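Local atomic coordinates of flagellar hook-associated protein 2 (PDB entry 6KTY), a protein that probably caps the distal tip of the growing bacterial flagellum, helping flagellin subunits to polymerise there and keeping them from leaking out. Residues Val38-Pro44 / Arg148-Lys154; Leu84-Met88 / Lys99-Val103. All blocks are in the same frame, centred on the assembly; numbering follows the deposited sequence.

How the contacts relate
This chain is the middle part of FliD, probably its D2 and D3 domains, and contact 1 (Val38-Pro44 / Arg148-Lys154) pairs the two linkers at the junction between its two lobes. Residues 38-44 lead from strand 32-39 of the five-stranded sheet toward strand 45-48 of the four-stranded one, and residues 148-154 lead back. Contact 2 (Leu84-Met88 / Lys99-Val103) falls within the long excursion between those crossings, where helix 84-94 lies against strand 98-104, an outermost strand of the four-stranded sheet within this chain. The centres of contacts 1 and 2 are about 23 Å apart, their nearest atoms about 6 Å. Both reach the second subunit.

Contact 1 (Val38-Pro44 / Arg148-Lys154); sequences VQLAQKP and RKAQNAK
Lys154 O takes two backbone donors at once, Val38 N at 2.8 Å and Gln39 N at 3.1 Å. The Gln39 bond is the straighter of the two, the Val38 bond more bent. Val38 and Gln39 thus both face Lys154, a classic beta bulge, and Lys154 N returns a bond to Gln39 O.

Farther along, Gln42 and Gln151 pair through reciprocal backbone bonds as a single antiparallel bridge. Between the two pairings the chains come very close, with Ala41 CA 3.7 Å from Ala153 CA and the two methyl groups in contact; past the second, Pro44 CD rests on Ala150 CB at 3.7 Å.

Side chains tie the linkers as well. Gln39 holds CG anti to its own N (chi1 170°) and runs out extended, which carries NE2 to Asn152 O at 3.0 Å, nearly end-on to that carbonyl. The same nitrogen makes a weak bond to Gln151 OE1, the two amide planes standing 85° apart. Gln42 bends at chi2 (-78°), and its amide works in two directions: NE2 bonds back to Leu40 O, while OE1 receives Arg148 NH1 at 2.8 Å on a lone pair, with NH2 a weaker second donor. The amide is thus held at both ends. A water donates to Lys43 O; its contact with Arg148 NH1 is doubtful.

Gln42 NE2 also bonds Glu188 of the second subunit, whose Asp158 forms a salt bridge with Lys43. The two linkers run roughly antiparallel and make a two-stranded bridge from the five-stranded to the four-stranded sheet, opened by the beta bulge and held by the isolated Gln42-Gln151 pair.

Contact 2 (Leu84-Met88 / Lys99-Val103); sequences LDGVM and KAQVV
Met88 makes most of the apolar contact, reaching from helix 84-94 to both Ala100 and Val102 on the strand. With CG anti to the backbone N (chi1 -173°), the side chain leans over the strand, and CG sits 3.5 Å from Ala100 CB. Bends at chi2 and chi3 then turn the thioether along the strand, so that the terminal methyl CE ends 3.5 Å from Val102 CG2, the two side chains meeting at a slant. One turn earlier, Leu84 comes to the same branch from its base: Leu84 CB is 4.0 Å from Val102 CG2. That single methyl of Val102, beside its own backbone N, is therefore packed by apolar groups of two helix residues, with Asp85 a third, more distant neighbour.

Side chain meets backbone too. Met88 CG lies 3.3 Å from Ala100 O, and Met88 CE approaches Val102 N at 3.4 Å, so the methionine lies close against the main chain as well as the methyl groups.

In the fold this is a helix laid nearly antiparallel to a strand: the axes of residues 84-88 and 99-103 approach to 7.9 Å at 163°, and the helix turns back directly into strand 98-104 in a short helix-to-strand connection. Leu84 also touches Phe113, and both Val87 and Met88 touch Leu115, so the helix packs apolar side chains against two neighbouring strands, 98-104 and 113-119.

The polar side chains look mostly to other partners. Asp85 OD2 passes Val102 CG2 at 4.1 Å, crossing it at about a right angle, but the carboxylate's main partner is Lys89, a salt bridge one turn along the helix. On the strand, Gln101 points its CB away from the helix; OE1 accepts from Lys99 NZ at 2.9 Å, and NE2 bonds Leu172 O of the second subunit.

Contact 1 (Val38-Pro44 / Arg148-Lys154)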
ATOM      1  N   VAL A  38       4.813  -8.089  -8.346  1.00 23.61           N
ATOM      2  CA  VAL A  38       3.644  -7.594  -9.074  1.00 25.23           C
ATOM      3  C   VAL A  38       2.431  -8.498  -8.782  1.00 26.32           C
ATOM      4  O   VAL A  38       1.377  -8.010  -8.451  1.00 25.97           O
ATOM      5  CB  VAL A  38       3.910  -7.449 -10.598  1.00 25.45           C
ATOM      6  CG1 VAL A  38       2.673  -6.952 -11.312  1.00 29.00           C
ATOM      7  CG2 VAL A  38       5.067  -6.423 -10.827  1.00 25.23           C
ATOM      8  N   GLN A  39       2.613  -9.808  -8.853  1.00 27.58           N
ATOM      9  CA  GLN A  39       1.518 -10.749  -8.586  1.00 29.19           C
ATOM     10  C   GLN A  39       2.117 -11.992  -7.974  1.00 27.90           C
ATOM     11  O   GLN A  39       3.189 -12.438  -8.418  1.00 27.40           O
ATOM     12  CB  GLN A  39       0.882 -11.041  -9.943  1.00 31.13           C
ATOM     13  CG  GLN A  39      -0.110 -12.143 -10.014  1.00 34.36           C
ATOM     14  CD  GLN A  39      -0.462 -12.410 -11.468  1.00 36.93           C
ATOM     15  OE1 GLN A  39      -1.161 -11.616 -12.090  1.00 35.65           O
ATOM     16  NE2 GLN A  39       0.037 -13.529 -12.017  1.00 35.41           N
ATOM     17  N   LEU A  40       1.468 -12.560  -6.964  1.00 26.68           N
ATOM     18  CA  LEU A  40       1.920 -13.830  -6.447  1.00 27.71           C
ATOM     19  C   LEU A  40       1.637 -14.918  -7.485  1.00 27.87           C
ATOM     20  O   LEU A  40       0.755 -14.779  -8.328  1.00 26.81           O
ATOM     21  CB  LEU A  40       1.227 -14.177  -5.136  1.00 27.81           C
ATOM     22  CG  LEU A  40       1.527 -13.261  -3.952  1.00 27.35           C
ATOM     23  CD1 LEU A  40       0.612 -13.683  -2.810  1.00 27.90           C
ATOM     24  CD2 LEU A  40       2.997 -13.300  -3.482  1.00 26.90           C
ATOM     25  N   ALA A  41       2.393 -15.997  -7.432  1.00 27.70           N
ATOM     26  CA  ALA A  41       2.021 -17.190  -8.198  1.00 28.15           C
ATOM     27  C   ALA A  41       0.658 -17.723  -7.690  1.00 27.09           C
ATOM     28  O   ALA A  41       0.391 -17.651  -6.499  1.00 26.22           O
ATOM     29  CB  ALA A  41       3.097 -18.243  -8.067  1.00 27.72           C
ATOM     30  N   GLN A  42      -0.181 -18.220  -8.603  1.00 27.01           N
ATOM     31  CA  GLN A  42      -1.566 -18.589  -8.292  1.00 27.07           C
ATOM     32  C   GLN A  42      -1.760 -20.091  -8.518  1.00 27.34           C
ATOM     33  O   GLN A  42      -1.291 -20.633  -9.537  1.00 26.34           O
ATOM     34  CB  GLN A  42      -2.553 -17.836  -9.182  1.00 27.00           C
ATOM     35  CG  GLN A  42      -2.374 -16.357  -9.258  1.00 30.15           C
ATOM     36  CD  GLN A  42      -2.927 -15.645  -8.034  1.00 31.21           C
ATOM     37  OE1 GLN A  42      -4.096 -15.776  -7.715  1.00 31.54           O
ATOM     38  NE2 GLN A  42      -2.090 -14.896  -7.357  1.00 31.47           N
ATOM     39  N   LYS A  43      -2.444 -20.733  -7.561  1.00 27.98           N
ATOM     40  CA  LYS A  43      -2.907 -22.110  -7.686  1.00 27.91           C
ATOM     41  C   LYS A  43      -4.109 -22.176  -8.608  1.00 24.92           C
ATOM     42  O   LYS A  43      -4.942 -21.284  -8.571  1.00 24.35           O
ATOM     43  CB  LYS A  43      -3.349 -22.657  -6.327  1.00 27.71           C
ATOM     44  CG  LYS A  43      -2.280 -22.725  -5.281  1.00 33.27           C
ATOM     45  CD  LYS A  43      -2.931 -23.062  -3.926  1.00 36.79           C
ATOM     46  CE  LYS A  43      -2.170 -22.461  -2.746  1.00 43.24           C
ATOM     47  NZ  LYS A  43      -2.899 -21.252  -2.179  1.00 45.61           N
ATOM     48  N   PRO A  44      -4.236 -23.258  -9.397  1.00 23.85           N
ATOM     49  CA  PRO A  44      -5.492 -23.443 -10.130  1.00 24.45           C
ATOM     50  C   PRO A  44      -6.573 -23.752  -9.083  1.00 23.33           C
ATOM     51  O   PRO A  44      -6.257 -24.385  -8.065  1.00 22.18           O
ATOM     52  CB  PRO A  44      -5.214 -24.672 -10.994  1.00 25.10           C
ATOM     53  CG  PRO A  44      -4.238 -25.461 -10.163  1.00 23.88           C
ATOM     54  CD  PRO A  44      -3.430 -24.488  -9.389  1.00 23.44           C
ATOM     55  N   ARG A 148     -10.339 -20.672 -11.616  1.00 29.67           N
ATOM     56  CA  ARG A 148      -9.146 -19.866 -11.868  1.00 29.54           C
ATOM     57  C   ARG A 148      -7.977 -20.739 -12.343  1.00 28.90           C
ATOM     58  O   ARG A 148      -7.749 -21.835 -11.816  1.00 27.76           O
ATOM     59  CB  ARG A 148      -8.788 -19.078 -10.630  1.00 29.18           C
ATOM     60  CG  ARG A 148      -9.731 -17.869 -10.379  1.00 33.69           C
ATOM     61  CD  ARG A 148      -9.251 -17.037  -9.220  1.00 39.38           C
ATOM     62  NE  ARG A 148      -8.369 -15.895  -9.575  1.00 43.74           N
ATOM     63  CZ  ARG A 148      -7.034 -15.867  -9.415  1.00 46.56           C
ATOM     64  NH1 ARG A 148      -6.341 -16.927  -8.994  1.00 45.85           N
ATOM     65  NH2 ARG A 148      -6.368 -14.769  -9.734  1.00 48.52           N
ATOM     66  N   LYS A 149      -7.254 -20.253 -13.346  1.00 27.82           N
ATOM     67  CA  LYS A 149      -6.150 -20.990 -13.893  1.00 29.20           C
ATOM     68  C   LYS A 149      -4.952 -20.778 -12.987  1.00 26.74           C
ATOM     69  O   LYS A 149      -4.836 -19.752 -12.308  1.00 25.87           O
ATOM     70  CB  LYS A 149      -5.774 -20.501 -15.302  1.00 30.54           C
ATOM     71  CG  LYS A 149      -6.914 -20.490 -16.294  1.00 36.87           C
ATOM     72  CD  LYS A 149      -6.463 -19.780 -17.579  1.00 41.22           C
ATOM     73  CE  LYS A 149      -7.602 -19.581 -18.587  1.00 44.97           C
ATOM     74  NZ  LYS A 149      -7.259 -18.424 -19.489  1.00 48.51           N
ATOM     75  N   ALA A 150      -4.071 -21.756 -12.977  1.00 26.59           N
ATOM     76  CA  ALA A 150      -2.768 -21.605 -12.323  1.00 26.28           C
ATOM     77  C   ALA A 150      -1.995 -20.494 -13.044  1.00 26.93           C
ATOM     78  O   ALA A 150      -2.071 -20.372 -14.280  1.00 26.25           O
ATOM     79  CB  ALA A 150      -1.984 -22.887 -12.406  1.00 25.96           C
ATOM     80  N   GLN A 151      -1.248 -19.712 -12.281  1.00 26.96           N
ATOM     81  CA  GLN A 151      -0.418 -18.656 -12.868  1.00 28.24           C
ATOM     82  C   GLN A 151       0.941 -18.530 -12.214  1.00 27.37           C
ATOM     83  O   GLN A 151       1.133 -18.811 -11.023  1.00 26.03           O
ATOM     84  CB  GLN A 151      -1.070 -17.290 -12.742  1.00 29.04           C
ATOM     85  CG  GLN A 151      -2.428 -17.091 -13.428  1.00 33.26           C
ATOM     86  CD  GLN A 151      -2.812 -15.620 -13.414  1.00 37.76           C
ATOM     87  OE1 GLN A 151      -2.011 -14.768 -13.822  1.00 44.18           O
ATOM     88  NE2 GLN A 151      -4.012 -15.304 -12.931  1.00 39.36           N
ATOM     89  N   ASN A 152       1.886 -18.053 -13.023  1.00 27.58           N
ATOM     90  CA  ASN A 152       3.185 -17.679 -12.550  1.00 27.79           C
ATOM     91  C   ASN A 152       3.097 -16.405 -11.683  1.00 27.09           C
ATOM     92  O   ASN A 152       2.213 -15.554 -11.865  1.00 27.01           O
ATOM     93  CB  ASN A 152       4.132 -17.429 -13.760  1.00 27.92           C
ATOM     94  CG  ASN A 152       4.393 -18.672 -14.586  1.00 29.99           C
ATOM     95  OD1 ASN A 152       4.314 -19.810 -14.092  1.00 31.60           O
ATOM     96  ND2 ASN A 152       4.735 -18.461 -15.853  1.00 27.33           N
ATOM     97  N   ALA A 153       4.031 -16.290 -10.737  1.00 27.40           N
ATOM     98  CA  ALA A 153       4.366 -15.002 -10.141  1.00 26.68           C
ATOM     99  C   ALA A 153       4.926 -14.066 -11.194  1.00 27.24           C
ATOM    100  O   ALA A 153       5.560 -14.483 -12.188  1.00 27.38           O
ATOM    101  CB  ALA A 153       5.349 -15.149  -9.023  1.00 25.11           C
ATOM    102  N   LYS A 154       4.656 -12.782 -10.998  1.00 27.01           N
ATOM    103  CA  LYS A 154       5.249 -11.752 -11.824  1.00 28.26           C
ATOM    104  C   LYS A 154       6.031 -10.881 -10.878  1.00 27.03           C
ATOM    105  O   LYS A 154       5.477 -10.375  -9.891  1.00 27.11           O
ATOM    106  CB  LYS A 154       4.192 -10.929 -12.556  1.00 28.66           C
ATOM    107  CG  LYS A 154       3.405 -11.705 -13.615  1.00 32.78           C
ATOM    108  CD  LYS A 154       2.296 -10.862 -14.196  1.00 33.77           C
ATOM    109  CE  LYS A 154       1.573 -11.571 -15.335  1.00 37.77           C
ATOM    110  NZ  LYS A 154       0.394 -10.718 -15.769  1.00 42.12           N
TER
HETATM  111  O   HOH W   1      -6.141 -19.055  -7.683  1.00 34.99           O

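Contact 2 (Leu84-Met88 / Lys99-Val103)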
ATOM      1  N   LEU A  84     -21.742 -31.377   1.074  1.00 28.32           N
ATOM      2  CA  LEU A  84     -20.552 -30.619   0.699  1.00 26.54           C
ATOM      3  C   LEU A  84     -19.397 -31.057   1.571  1.00 26.76           C
ATOM      4  O   LEU A  84     -18.292 -31.217   1.088  1.00 27.11           O
ATOM      5  CB  LEU A  84     -20.749 -29.133   0.868  1.00 26.56           C
ATOM      6  CG  LEU A  84     -21.579 -28.374  -0.194  1.00 28.44           C
ATOM      7  CD1 LEU A  84     -21.239 -26.892   0.013  1.00 24.86           C
ATOM      8  CD2 LEU A  84     -21.320 -28.849  -1.619  1.00 27.42           C
ATOM      9  N   ASP A  85     -19.675 -31.267   2.848  1.00 27.15           N
ATOM     10  CA  ASP A  85     -18.664 -31.775   3.753  1.00 29.26           C
ATOM     11  C   ASP A  85     -18.135 -33.162   3.364  1.00 28.88           C
ATOM     12  O   ASP A  85     -16.931 -33.381   3.427  1.00 27.89           O
ATOM     13  CB  ASP A  85     -19.157 -31.766   5.184  1.00 31.38           C
ATOM     14  CG  ASP A  85     -18.198 -31.037   6.070  1.00 39.99           C
ATOM     15  OD1 ASP A  85     -17.453 -31.720   6.828  1.00 42.28           O
ATOM     16  OD2 ASP A  85     -18.118 -29.783   5.873  1.00 45.06           O
ATOM     17  N   GLY A  86     -19.026 -34.085   2.986  1.00 29.43           N
ATOM     18  CA  GLY A  86     -18.586 -35.437   2.549  1.00 30.30           C
ATOM     19  C   GLY A  86     -17.723 -35.406   1.293  1.00 28.70           C
ATOM     20  O   GLY A  86     -16.739 -36.116   1.183  1.00 29.93           O
ATOM     21  N   VAL A  87     -18.103 -34.560   0.349  1.00 27.68           N
ATOM     22  CA  VAL A  87     -17.403 -34.430  -0.890  1.00 26.95           C
ATOM     23  C   VAL A  87     -16.018 -33.831  -0.673  1.00 26.85           C
ATOM     24  O   VAL A  87     -15.010 -34.283  -1.228  1.00 26.17           O
ATOM     25  CB  VAL A  87     -18.175 -33.546  -1.852  1.00 27.14           C
ATOM     26  CG1 VAL A  87     -17.296 -33.239  -3.066  1.00 25.40           C
ATOM     27  CG2 VAL A  87     -19.520 -34.254  -2.272  1.00 28.44           C
ATOM     28  N   MET A  88     -15.969 -32.778   0.134  1.00 26.09           N
ATOM     29  CA  MET A  88     -14.693 -32.233   0.541  1.00 26.62           C
ATOM     30  C   MET A  88     -13.825 -33.347   1.124  1.00 27.64           C
ATOM     31  O   MET A  88     -12.665 -33.485   0.724  1.00 27.67           O
ATOM     32  CB  MET A  88     -14.913 -31.126   1.564  1.00 26.99           C
ATOM     33  CG  MET A  88     -13.653 -30.419   1.898  1.00 30.65           C
ATOM     34  SD  MET A  88     -13.398 -30.491   3.645  1.00 42.29           S
ATOM     35  CE  MET A  88     -14.581 -29.321   4.130  1.00 37.06           C
ATOM     36  N   LYS A  99      -6.791 -29.949  -2.862  1.00 30.37           N
ATOM     37  CA  LYS A  99      -7.177 -29.691  -1.462  1.00 31.82           C
ATOM     38  C   LYS A  99      -8.546 -29.028  -1.519  1.00 29.34           C
ATOM     39  O   LYS A  99      -8.736 -28.077  -2.272  1.00 29.10           O
ATOM     40  CB  LYS A  99      -6.148 -28.784  -0.773  1.00 33.17           C
ATOM     41  CG  LYS A  99      -6.599 -28.119   0.555  1.00 37.34           C
ATOM     42  CD  LYS A  99      -5.641 -26.955   0.934  1.00 42.80           C
ATOM     43  CE  LYS A  99      -6.376 -25.696   1.361  1.00 45.08           C
ATOM     44  NZ  LYS A  99      -7.324 -25.170   0.307  1.00 44.46           N
ATOM     45  N   ALA A 100      -9.507 -29.572  -0.783  1.00 28.37           N
ATOM     46  CA  ALA A 100     -10.863 -29.081  -0.817  1.00 26.62           C
ATOM     47  C   ALA A 100     -11.166 -28.496   0.551  1.00 26.47           C
ATOM     48  O   ALA A 100     -10.693 -28.988   1.562  1.00 25.57           O
ATOM     49  CB  ALA A 100     -11.822 -30.220  -1.127  1.00 26.87           C
ATOM     50  N   GLN A 101     -11.965 -27.449   0.576  1.00 25.47           N
ATOM     51  CA  GLN A 101     -12.556 -27.005   1.834  1.00 27.18           C
ATOM     52  C   GLN A 101     -13.908 -26.396   1.576  1.00 25.71           C
ATOM     53  O   GLN A 101     -14.237 -25.993   0.430  1.00 25.50           O
ATOM     54  CB  GLN A 101     -11.609 -26.040   2.559  1.00 29.27           C
ATOM     55  CG  GLN A 101     -11.344 -24.742   1.786  1.00 31.43           C
ATOM     56  CD  GLN A 101     -10.242 -23.873   2.467  1.00 37.48           C
ATOM     57  OE1 GLN A 101      -9.061 -24.237   2.492  1.00 41.62           O
ATOM     58  NE2 GLN A 101     -10.640 -22.741   3.003  1.00 35.07           N
ATOM     59  N   VAL A 102     -14.719 -26.285   2.617  1.00 26.10           N
ATOM     60  CA  VAL A 102     -16.027 -25.637   2.416  1.00 25.97           C
ATOM     61  C   VAL A 102     -15.951 -24.240   3.032  1.00 27.26           C
ATOM     62  O   VAL A 102     -15.556 -24.097   4.170  1.00 27.71           O
ATOM     63  CB  VAL A 102     -17.163 -26.444   3.048  1.00 26.99           C
ATOM     64  CG1 VAL A 102     -18.464 -25.684   2.969  1.00 26.08           C
ATOM     65  CG2 VAL A 102     -17.258 -27.836   2.370  1.00 26.60           C
ATOM     66  N   VAL A 103     -16.311 -23.223   2.262  1.00 27.55           N
ATOM     67  CA  VAL A 103     -16.270 -21.862   2.750  1.00 28.86           C
ATOM     68  C   VAL A 103     -17.709 -21.345   2.832  1.00 30.32           C
ATOM     69  O   VAL A 103     -18.620 -21.932   2.229  1.00 29.03           O
ATOM     70  CB  VAL A 103     -15.359 -20.961   1.862  1.00 29.19           C
ATOM     71  CG1 VAL A 103     -13.915 -21.496   1.816  1.00 29.03           C
ATOM     72  CG2 VAL A 103     -15.941 -20.792   0.463  1.00 30.15           C
TER